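Local coordinates for siderophore enterobactin esterase (Emericella nidulans, PDB 6GUO), which hydrolyses the bacterial siderophore enterobactin to dihydroxybenzoyl-serine units, so that iron is released inside the fungal cell, at residues P218-S223 with C272-K277; F182-A187 with M297-L302; H164-L169 with S189-W194; L222-R227 with D256-L261. All coordinates share one frame; numbering follows the deposited sequence.

Contact 1 (P218-S223 with C272-K277)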
# COMPACT_ATOMS: atom_id res chain seq x y z
N PRO A 218 -19.82 -14.45 10.83
CA PRO A 218 -18.58 -13.75 10.51
C PRO A 218 -17.94 -14.19 9.19
O PRO A 218 -18.17 -15.30 8.71
CB PRO A 218 -17.67 -14.09 11.69
CG PRO A 218 -18.16 -15.42 12.14
CD PRO A 218 -19.64 -15.39 11.96
N VAL A 219 -17.13 -13.29 8.65
CA VAL A 219 -16.34 -13.52 7.45
C VAL A 219 -14.88 -13.39 7.86
O VAL A 219 -14.55 -12.49 8.62
CB VAL A 219 -16.69 -12.49 6.36
CG1 VAL A 219 -15.77 -12.63 5.15
CG2 VAL A 219 -18.15 -12.64 5.94
N LEU A 220 -14.03 -14.31 7.39
CA LEU A 220 -12.59 -14.27 7.67
C LEU A 220 -11.77 -14.36 6.39
O LEU A 220 -12.04 -15.20 5.53
CB LEU A 220 -12.19 -15.42 8.60
CG LEU A 220 -10.69 -15.63 8.89
CD1 LEU A 220 -10.08 -14.44 9.60
CD2 LEU A 220 -10.47 -16.91 9.69
N ARG A 221 -10.75 -13.50 6.28
CA ARG A 221 -9.72 -13.64 5.26
C ARG A 221 -8.38 -13.84 5.96
O ARG A 221 -7.95 -12.98 6.72
CB ARG A 221 -9.64 -12.42 4.34
CG ARG A 221 -8.73 -12.65 3.13
CD ARG A 221 -8.75 -11.48 2.17
NE ARG A 221 -8.17 -11.81 0.86
CZ ARG A 221 -6.98 -11.42 0.40
NH1 ARG A 221 -6.59 -11.80 -0.82
NH2 ARG A 221 -6.16 -10.66 1.12
N LEU A 222 -7.76 -14.99 5.70
CA LEU A 222 -6.41 -15.29 6.17
C LEU A 222 -5.43 -15.01 5.05
O LEU A 222 -5.76 -15.20 3.88
CB LEU A 222 -6.29 -16.76 6.57
CG LEU A 222 -6.99 -17.12 7.88
CD1 LEU A 222 -7.29 -18.61 7.94
CD2 LEU A 222 -6.13 -16.69 9.06
N SER A 223 -4.22 -14.59 5.40
CA SER A 223 -3.18 -14.43 4.39
C SER A 223 -1.79 -14.60 4.98
O SER A 223 -1.59 -14.50 6.19
CB SER A 223 -3.31 -13.07 3.69
OG SER A 223 -2.98 -12.00 4.57
N CYS A 272 -19.52 -17.66 7.35
CA CYS A 272 -20.36 -17.28 6.21
C CYS A 272 -19.54 -17.25 4.92
O CYS A 272 -20.00 -17.69 3.86
CB CYS A 272 -20.97 -15.90 6.47
SG CYS A 272 -21.81 -15.13 5.06
N LYS A 273 -18.33 -16.70 5.02
CA LYS A 273 -17.36 -16.72 3.93
C LYS A 273 -15.96 -16.82 4.53
O LYS A 273 -15.67 -16.20 5.55
CB LYS A 273 -17.48 -15.47 3.06
CG LYS A 273 -16.74 -15.61 1.75
CD LYS A 273 -16.70 -14.32 0.96
CE LYS A 273 -15.98 -14.54 -0.36
NZ LYS A 273 -15.87 -13.30 -1.18
N LEU A 274 -15.11 -17.59 3.87
CA LEU A 274 -13.77 -17.87 4.35
C LEU A 274 -12.82 -17.94 3.15
O LEU A 274 -13.14 -18.56 2.15
CB LEU A 274 -13.77 -19.18 5.13
CG LEU A 274 -12.44 -19.76 5.60
CD1 LEU A 274 -11.70 -18.81 6.52
CD2 LEU A 274 -12.67 -21.10 6.26
N GLU A 275 -11.67 -17.28 3.26
CA GLU A 275 -10.70 -17.22 2.18
C GLU A 275 -9.30 -17.22 2.77
O GLU A 275 -9.07 -16.62 3.82
CB GLU A 275 -10.95 -15.96 1.34
CG GLU A 275 -9.90 -15.66 0.26
CD GLU A 275 -10.36 -14.58 -0.71
OE1 GLU A 275 -11.37 -14.79 -1.42
OE2 GLU A 275 -9.72 -13.52 -0.78
N VAL A 276 -8.38 -17.90 2.10
CA VAL A 276 -6.96 -17.85 2.43
C VAL A 276 -6.20 -17.46 1.16
O VAL A 276 -6.53 -17.94 0.07
CB VAL A 276 -6.42 -19.17 3.04
CG1 VAL A 276 -6.53 -20.34 2.07
CG2 VAL A 276 -4.98 -19.00 3.52
N LYS A 277 -5.20 -16.60 1.31
CA LYS A 277 -4.37 -16.16 0.19
C LYS A 277 -2.89 -16.24 0.57
O LYS A 277 -2.47 -15.66 1.57
CB LYS A 277 -4.74 -14.72 -0.21
CG LYS A 277 -3.84 -14.06 -1.26
CD LYS A 277 -3.90 -14.76 -2.61
CE LYS A 277 -2.82 -14.25 -3.56
NZ LYS A 277 -3.20 -13.00 -4.27
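A ladder of backbone hydrogen bonds joins 219-223 to 273-277 as parallel neighbours, their short axes inclined by 13°. Leu-220 and Leu-222 turn both N and O to the partner strand. Leu-220 N gives to Lys-273 O (3.1 Å) and Leu-220 O takes from Glu-275 N, while the next two rungs are Leu-222 N to Glu-275 O (2.8 Å) and Lys-277 N to Leu-222 O (3.0 Å). Cys-272 N, bound to Pro-218 O at 3.0 Å, extends the ladder at its start.

These are the last two strands of the alpha/beta-hydrolase sheet; Val-219, Arg-221 and Ser-223 bond on their other side to strand 184-188, and 273-279 is the outermost strand within the chain.

The charged pair lies on the face of Val-219 and Ser-223, under helix 288-301. Arg-221 and Glu-275 run side by side, both with CG anti to the backbone N. Arg-221 NE meets the anti lone pair of Glu-275 OE2 at 2.8 Å, almost straight (177°) and in the guanidinium plane, with the carboxylate turned 73° from it. Lys-277 CB lies over one face of the guanidinium, 3.5 Å from Arg-221 NH1, and Arg-221 NH2 bonds to Tyr-279 OH.

Apolar contacts occupy the reverse face. Leu-220 CD2 touches Leu-274 CD1 at 3.9 Å and Leu-222 CB touches Val-276 CG2 at 4.0 Å, both pairs beneath helix 254-268.

Contact 2 (F182-A187 with M297-L302)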
# COMPACT_ATOMS: atom_id res chain seq x y z
N PHE A 182 -17.10 -7.69 14.95
CA PHE A 182 -16.98 -7.15 13.60
C PHE A 182 -17.65 -8.09 12.62
O PHE A 182 -17.79 -9.28 12.89
CB PHE A 182 -15.49 -6.98 13.22
CG PHE A 182 -14.75 -6.04 14.13
CD1 PHE A 182 -14.66 -4.68 13.84
CD2 PHE A 182 -14.17 -6.51 15.31
CE1 PHE A 182 -13.99 -3.82 14.70
CE2 PHE A 182 -13.50 -5.65 16.17
CZ PHE A 182 -13.42 -4.30 15.87
N ASP A 183 -18.06 -7.56 11.47
CA ASP A 183 -18.65 -8.39 10.41
C ASP A 183 -17.59 -9.20 9.68
O ASP A 183 -17.81 -10.36 9.32
CB ASP A 183 -19.40 -7.51 9.41
CG ASP A 183 -20.54 -6.76 10.05
OD1 ASP A 183 -21.43 -7.42 10.61
OD2 ASP A 183 -20.55 -5.51 10.02
N VAL A 184 -16.42 -8.57 9.48
CA VAL A 184 -15.33 -9.12 8.69
C VAL A 184 -14.03 -9.03 9.48
O VAL A 184 -13.73 -8.00 10.08
CB VAL A 184 -15.18 -8.33 7.37
CG1 VAL A 184 -14.07 -8.93 6.50
CG2 VAL A 184 -16.50 -8.32 6.61
N TYR A 185 -13.27 -10.12 9.47
CA TYR A 185 -11.97 -10.20 10.13
C TYR A 185 -10.92 -10.47 9.07
O TYR A 185 -11.06 -11.38 8.26
CB TYR A 185 -11.95 -11.30 11.18
CG TYR A 185 -13.01 -11.10 12.23
CD1 TYR A 185 -12.70 -10.53 13.46
CD2 TYR A 185 -14.34 -11.46 11.99
CE1 TYR A 185 -13.67 -10.33 14.42
CE2 TYR A 185 -15.32 -11.27 12.95
CZ TYR A 185 -14.97 -10.70 14.17
OH TYR A 185 -15.94 -10.50 15.12
N LEU A 186 -9.87 -9.65 9.08
CA LEU A 186 -8.79 -9.75 8.12
C LEU A 186 -7.54 -10.01 8.94
O LEU A 186 -7.00 -9.10 9.57
CB LEU A 186 -8.70 -8.46 7.30
CG LEU A 186 -9.99 -8.03 6.60
CD1 LEU A 186 -9.85 -6.62 6.07
CD2 LEU A 186 -10.35 -8.99 5.47
N ALA A 187 -7.13 -11.28 8.99
CA ALA A 187 -6.00 -11.72 9.79
C ALA A 187 -4.83 -12.00 8.85
O ALA A 187 -4.76 -13.06 8.23
CB ALA A 187 -6.37 -12.96 10.58
N MET A 297 -9.80 -4.72 -0.77
CA MET A 297 -10.54 -5.14 -1.97
C MET A 297 -11.55 -6.24 -1.66
O MET A 297 -12.69 -6.20 -2.13
CB MET A 297 -9.58 -5.62 -3.07
CG MET A 297 -8.64 -4.58 -3.64
SD MET A 297 -9.43 -3.10 -4.30
CE MET A 297 -9.49 -2.04 -2.87
N PHE A 298 -11.13 -7.22 -0.85
CA PHE A 298 -11.99 -8.29 -0.38
C PHE A 298 -13.22 -7.72 0.33
O PHE A 298 -14.35 -8.11 0.03
CB PHE A 298 -11.20 -9.23 0.53
CG PHE A 298 -12.02 -10.31 1.19
CD1 PHE A 298 -12.25 -11.53 0.56
CD2 PHE A 298 -12.53 -10.13 2.48
CE1 PHE A 298 -12.98 -12.53 1.18
CE2 PHE A 298 -13.26 -11.12 3.10
CZ PHE A 298 -13.49 -12.33 2.46
N LEU A 299 -12.98 -6.77 1.24
CA LEU A 299 -14.06 -6.10 1.97
C LEU A 299 -15.03 -5.37 1.04
O LEU A 299 -16.24 -5.56 1.14
CB LEU A 299 -13.46 -5.12 2.99
CG LEU A 299 -14.39 -4.27 3.85
CD1 LEU A 299 -15.35 -5.13 4.66
CD2 LEU A 299 -13.55 -3.40 4.77
N SER A 300 -14.49 -4.58 0.11
CA SER A 300 -15.31 -3.83 -0.85
C SER A 300 -16.10 -4.75 -1.80
O SER A 300 -17.21 -4.40 -2.20
CB SER A 300 -14.46 -2.84 -1.64
OG SER A 300 -13.88 -1.88 -0.77
N ASN A 301 -15.55 -5.92 -2.12
CA ASN A 301 -16.24 -6.90 -2.98
C ASN A 301 -17.43 -7.60 -2.33
O ASN A 301 -18.27 -8.16 -3.03
CB ASN A 301 -15.25 -7.96 -3.50
CG ASN A 301 -14.22 -7.39 -4.46
OD1 ASN A 301 -14.42 -6.34 -5.07
ND2 ASN A 301 -13.10 -8.09 -4.59
N LEU A 302 -17.52 -7.56 -1.00
CA LEU A 302 -18.66 -8.13 -0.27
C LEU A 302 -19.96 -7.33 -0.44
O LEU A 302 -21.04 -7.87 -0.17
CB LEU A 302 -18.35 -8.24 1.22
CG LEU A 302 -17.22 -9.18 1.64
CD1 LEU A 302 -16.87 -8.97 3.11
CD2 LEU A 302 -17.56 -10.63 1.38
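The Phe-298 ring presents its CE2 side to strand 184-187: Val-184 CG1 comes to the edge, near the ring plane, 4.1 Å from Phe-298 CE2, whereas Leu-186 CD2 approaches obliquely, 3.9 Å from Phe-298 CD2. The other flat group, Tyr-185, belongs to the reverse side of the strand, where one face of its ring takes Phe-182 CB, displaced toward the rim. Tyr-185 OH is fixed by two hydrogen bonds, one received from Phe-182 N at 3.0 Å and one made with Pro-179 O, which ties the ring to the turn leading into the strand.

Phe-298 points from the helix to the sheet, its CG anti to the backbone N; its ring also lies against Val-219, Arg-221, Lys-273 and Glu-275, so it spans three adjacent strands. The arrangement is the C-terminal helix of an alpha/beta-hydrolase laid on the central sheet. The helix axis runs nearly antiparallel to the strand (162°), with 10.2 Å between the short axes, and alternate strand residues, Val-184 and Leu-186, face it.

Val-184 carries most of the remaining packing, its two methyls dividing the work. While CG1 serves Phe-298, Val-184 CG2 meets Leu-302 CD1 tip to tip at 3.6 Å, and the same methyl is crossed obliquely by Leu-299 CD1 at 3.9 Å. Leu-299 gets there by an extended first torsion, CG anti to the backbone N, and also touches Ala-160 of the next strand. No hydrogen bond crosses the interface. At the end of the chain Leu-302 N bonds to Leu-299 O (3.2 Å), and the Leu-302 side chain, its CG anti to the carbonyl carbon, points to Val-184.

Contact 3 (H164-L169 with S189-W194)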
# COMPACT_ATOMS: atom_id res chain seq x y z
N HIS A 164 -2.07 -7.41 11.33
CA HIS A 164 -0.95 -8.20 10.82
C HIS A 164 -0.07 -8.69 11.97
O HIS A 164 0.15 -7.96 12.94
CB HIS A 164 -0.11 -7.36 9.85
CG HIS A 164 1.14 -8.05 9.38
ND1 HIS A 164 2.35 -7.90 10.01
CD2 HIS A 164 1.37 -8.87 8.32
CE1 HIS A 164 3.27 -8.61 9.37
NE2 HIS A 164 2.69 -9.20 8.34
N SER A 165 0.43 -9.93 11.85
CA SER A 165 1.31 -10.56 12.84
C SER A 165 0.58 -10.69 14.19
O SER A 165 -0.46 -11.36 14.24
CB SER A 165 2.70 -9.88 12.91
OG SER A 165 2.67 -8.56 13.43
N TYR A 166 1.07 -10.09 15.28
CA TYR A 166 0.26 -10.06 16.51
C TYR A 166 -1.12 -9.45 16.28
O TYR A 166 -2.09 -9.87 16.92
CB TYR A 166 0.97 -9.31 17.65
CG TYR A 166 2.05 -10.07 18.39
CD1 TYR A 166 2.30 -11.43 18.15
CD2 TYR A 166 2.80 -9.44 19.38
CE1 TYR A 166 3.27 -12.12 18.84
CE2 TYR A 166 3.78 -10.13 20.08
CZ TYR A 166 4.01 -11.46 19.81
OH TYR A 166 4.97 -12.15 20.49
N GLY A 167 -1.22 -8.48 15.37
CA GLY A 167 -2.51 -7.94 14.94
C GLY A 167 -3.44 -9.00 14.36
O GLY A 167 -4.65 -8.96 14.60
N GLY A 168 -2.89 -9.93 13.59
CA GLY A 168 -3.65 -11.04 13.03
C GLY A 168 -4.10 -12.01 14.11
O GLY A 168 -5.23 -12.51 14.08
N LEU A 169 -3.21 -12.28 15.06
CA LEU A 169 -3.55 -13.07 16.24
C LEU A 169 -4.72 -12.43 16.99
O LEU A 169 -5.68 -13.12 17.36
CB LEU A 169 -2.33 -13.20 17.16
CG LEU A 169 -2.52 -13.93 18.50
CD1 LEU A 169 -2.87 -15.38 18.27
CD2 LEU A 169 -1.26 -13.80 19.35
N SER A 189 -0.92 -12.71 8.10
CA SER A 189 0.22 -13.36 8.73
C SER A 189 0.03 -13.52 10.24
O SER A 189 0.89 -13.13 11.01
CB SER A 189 1.49 -12.55 8.45
OG SER A 189 1.63 -12.32 7.06
N PRO A 190 -1.11 -14.09 10.67
CA PRO A 190 -1.40 -14.13 12.10
C PRO A 190 -0.39 -14.99 12.85
O PRO A 190 -0.01 -16.05 12.36
CB PRO A 190 -2.79 -14.76 12.15
CG PRO A 190 -2.85 -15.61 10.93
CD PRO A 190 -2.13 -14.81 9.89
N SER A 191 0.02 -14.54 14.03
CA SER A 191 1.02 -15.24 14.84
C SER A 191 0.40 -16.45 15.54
O SER A 191 0.34 -16.52 16.77
CB SER A 191 1.65 -14.28 15.85
OG SER A 191 2.18 -13.15 15.19
N ILE A 192 -0.02 -17.43 14.74
CA ILE A 192 -0.71 -18.62 15.24
C ILE A 192 0.21 -19.40 16.18
O ILE A 192 -0.24 -19.90 17.20
CB ILE A 192 -1.26 -19.49 14.07
CG1 ILE A 192 -2.42 -18.73 13.39
CG2 ILE A 192 -1.75 -20.85 14.57
CD1 ILE A 192 -2.90 -19.32 12.08
N TRP A 193 1.51 -19.44 15.85
CA TRP A 193 2.56 -20.01 16.72
C TRP A 193 2.56 -19.54 18.18
O TRP A 193 2.97 -20.30 19.06
CB TRP A 193 3.95 -19.73 16.13
CG TRP A 193 4.31 -18.27 16.04
CD1 TRP A 193 4.09 -17.44 14.99
CD2 TRP A 193 4.94 -17.48 17.06
NE1 TRP A 193 4.54 -16.17 15.28
CE2 TRP A 193 5.07 -16.17 16.54
CE3 TRP A 193 5.41 -17.75 18.35
CZ2 TRP A 193 5.65 -15.13 17.28
CZ3 TRP A 193 5.98 -16.71 19.08
CH2 TRP A 193 6.09 -15.42 18.54
N TRP A 194 2.12 -18.31 18.43
CA TRP A 194 2.26 -17.66 19.74
C TRP A 194 1.78 -18.50 20.92
O TRP A 194 0.68 -19.06 20.90
CB TRP A 194 1.55 -16.30 19.75
CG TRP A 194 1.73 -15.58 21.05
CD1 TRP A 194 2.81 -14.87 21.45
CD2 TRP A 194 0.80 -15.54 22.13
NE1 TRP A 194 2.62 -14.36 22.71
CE2 TRP A 194 1.38 -14.76 23.16
CE3 TRP A 194 -0.48 -16.07 22.34
CZ2 TRP A 194 0.74 -14.51 24.37
CZ3 TRP A 194 -1.13 -15.82 23.55
CH2 TRP A 194 -0.51 -15.04 24.54
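Ser-165 has a positive phi (62°) with psi at -120°, a strained backbone that turns the chain sharply from strand 156-164 into helix 166-177 and presents its carbonyl to the loop 189-194. Tyr-166 and Ser-191 both have the side-chain atom beyond CB anti to their own carbonyl carbon, which sets Ser-191 OG 3.4 Å from Tyr-166 CD1, with Ser-191 CB in plane at the ring edge. Trp-194 has CG anti to the backbone N, swinging its indole across the end of the tyrosine.

Ser-165 O is gripped by two donors: Leu-169 N from the first helical turn at 3.0 Å, and Ser-191 N from the loop at 3.2 Å, the latter well above the carbonyl plane. The sequence Gly-163, Ser-165, Gly-167 and this turn fit the nucleophile elbow of alpha/beta-hydrolases, with Ser-165 the probable nucleophile. Ser-165 was modelled in two conformers; in the one described its OG bonds to His-164 O at 2.6 Å and to Arg-102 NH1, and its side chain touches His-284.

Close backbone packing brings Gly-168 CA to 3.9 Å from Pro-190 CA, with Pro-190 CB against the glycine carbonyl. Around it, the Tyr-166 ring and the five-membered ring of Trp-194 meet obliquely, planes at 78°, and Tyr-166 OH, bonded to Glu-126, lies 3.6 Å from Trp-194 CD1. Leu-169 CD2 packs on Trp-194 CB at 3.8 Å. Toward the strand, the His-164 ring lies beside Ser-189, whose OG bonds to Glu-228, and a bound triethylene glycol, probably from the crystallisation liquor, sits about 4 Å from the His-164 side chain.

Contact 4 (L222-R227 with D256-L261)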
# COMPACT_ATOMS: atom_id res chain seq x y z
N LEU A 222 -7.76 -14.99 5.70
CA LEU A 222 -6.41 -15.29 6.17
C LEU A 222 -5.43 -15.01 5.05
O LEU A 222 -5.76 -15.20 3.88
CB LEU A 222 -6.29 -16.76 6.57
CG LEU A 222 -6.99 -17.12 7.88
CD1 LEU A 222 -7.29 -18.61 7.94
CD2 LEU A 222 -6.13 -16.69 9.06
N SER A 223 -4.22 -14.59 5.40
CA SER A 223 -3.18 -14.43 4.39
C SER A 223 -1.79 -14.60 4.98
O SER A 223 -1.59 -14.50 6.19
CB SER A 223 -3.31 -13.07 3.69
OG SER A 223 -2.98 -12.00 4.57
N PHE A 224 -0.83 -14.87 4.10
CA PHE A 224 0.57 -14.96 4.47
C PHE A 224 1.43 -14.82 3.23
O PHE A 224 0.95 -15.00 2.11
CB PHE A 224 0.87 -16.28 5.20
CG PHE A 224 0.58 -17.52 4.39
CD1 PHE A 224 1.58 -18.12 3.62
CD2 PHE A 224 -0.70 -18.09 4.40
CE1 PHE A 224 1.31 -19.26 2.88
CE2 PHE A 224 -0.97 -19.23 3.66
CZ PHE A 224 0.03 -19.81 2.89
N GLY A 225 2.69 -14.46 3.43
CA GLY A 225 3.67 -14.45 2.34
C GLY A 225 4.33 -15.80 2.21
O GLY A 225 4.63 -16.43 3.23
N SER A 226 4.59 -16.25 0.98
CA SER A 226 5.16 -17.59 0.76
C SER A 226 6.53 -17.78 1.43
O SER A 226 6.86 -18.88 1.86
CB SER A 226 5.27 -17.91 -0.74
OG SER A 226 6.30 -17.16 -1.36
N ARG A 227 7.30 -16.70 1.53
CA ARG A 227 8.63 -16.75 2.13
C ARG A 227 8.65 -16.77 3.65
O ARG A 227 9.71 -16.97 4.23
CB ARG A 227 9.48 -15.58 1.64
CG ARG A 227 9.72 -15.61 0.14
CD ARG A 227 10.62 -14.47 -0.27
NE ARG A 227 11.11 -14.63 -1.64
CZ ARG A 227 11.91 -13.76 -2.26
NH1 ARG A 227 12.33 -12.66 -1.64
NH2 ARG A 227 12.30 -14.01 -3.50
N ASP A 256 2.03 -23.18 6.93
CA ASP A 256 1.27 -24.38 7.29
C ASP A 256 0.23 -24.13 8.39
O ASP A 256 -0.88 -24.67 8.31
CB ASP A 256 2.20 -25.54 7.69
CG ASP A 256 3.01 -26.10 6.52
OD1 ASP A 256 2.57 -25.99 5.35
OD2 ASP A 256 4.09 -26.67 6.76
N ASN A 257 0.56 -23.31 9.39
CA ASN A 257 -0.42 -22.95 10.43
C ASN A 257 -1.65 -22.25 9.83
O ASN A 257 -2.78 -22.58 10.19
CB ASN A 257 0.19 -22.08 11.54
CG ASN A 257 1.08 -22.86 12.51
OD1 ASN A 257 1.11 -24.09 12.50
ND2 ASN A 257 1.80 -22.13 13.36
N CYS A 258 -1.43 -21.31 8.92
CA CYS A 258 -2.53 -20.62 8.24
C CYS A 258 -3.39 -21.56 7.41
O CYS A 258 -4.62 -21.53 7.53
CB CYS A 258 -2.01 -19.52 7.32
SG CYS A 258 -1.50 -18.03 8.19
N GLU A 259 -2.75 -22.37 6.57
CA GLU A 259 -3.46 -23.31 5.70
C GLU A 259 -4.26 -24.34 6.51
O GLU A 259 -5.39 -24.66 6.14
CB GLU A 259 -2.49 -24.03 4.75
CG GLU A 259 -1.96 -23.17 3.61
CD GLU A 259 -2.98 -22.86 2.52
OE1 GLU A 259 -2.71 -21.96 1.69
OE2 GLU A 259 -4.06 -23.49 2.47
N GLU A 260 -3.68 -24.82 7.60
CA GLU A 260 -4.37 -25.78 8.47
C GLU A 260 -5.54 -25.16 9.22
O GLU A 260 -6.59 -25.79 9.35
CB GLU A 260 -3.39 -26.45 9.44
CG GLU A 260 -2.57 -27.55 8.78
CD GLU A 260 -1.28 -27.86 9.51
OE1 GLU A 260 -1.19 -27.62 10.73
OE2 GLU A 260 -0.33 -28.34 8.84
N LEU A 261 -5.37 -23.93 9.69
CA LEU A 261 -6.48 -23.20 10.33
C LEU A 261 -7.61 -22.95 9.34
O LEU A 261 -8.78 -23.15 9.67
CB LEU A 261 -6.01 -21.87 10.92
CG LEU A 261 -7.08 -21.02 11.63
CD1 LEU A 261 -7.73 -21.79 12.77
CD2 LEU A 261 -6.50 -19.72 12.13
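Ser-223 O has one strong grip, a probable hydrogen bond from the backbone N of Ser-189, and Cys-258 SG stands 4.1 Å from that same Ser-223 O without bonding to it. No hydrogen bond joins 222-227 to 256-261, so side-chain packing carries the contact.

Phe-224 is the main piece. Its CG takes the crowded position between the backbone N and the carbonyl carbon (chi1 60°), which brings the ring to the helix. Phe-224 CD2 presses on Cys-258 CB at 3.5 Å, and Cys-258 SG lies 4.9 Å from the ring centroid in an oblique sulfur-aromatic contact.

Helix 254-268 thus lies on the face of the alpha/beta-hydrolase sheet formed here by Leu-222 and Phe-224, nearly antiparallel to strand 219-225 (158°), with the short axes 8.7 Å apart.

Glu-259 bends at chi2 so that its carboxylate comes to the rim of the ring: Glu-259 OE1 lies in the ring plane, 3.7 Å from Phe-224 CZ, with the two planes 88° apart, an approach that would let the carboxylate oxygen sit by the slightly positive ring hydrogens. Two residues earlier on the strand, Leu-222 CD1 reaches Cys-258 O at 4.0 Å and its CD2 meets Leu-261 CD2 at 4.3 Å.

In the fold
Contacts 1, 2 and 4 share one sheet: contact 1 pairs its last two strands, contact 2 lays helix 288-301 on one face and contact 4 lays helix 254-268 on the other. Contacts 1 and 2, their centres about 8 Å apart, are stitched together where Val-219 O meets Tyr-185 N at 2.8 Å; contacts 1 and 4 share Leu-222 and Ser-223. Contact 3 holds the probable nucleophile turn, and its centre lies about 10 Å from that of contact 4. There Ile-192 CD1 packs on Leu-261 CD2 at 3.6 Å and Pro-190 CD on Cys-258 SG at 3.7 Å. Contact 2 is farther from contact 3, about 17 Å between centres.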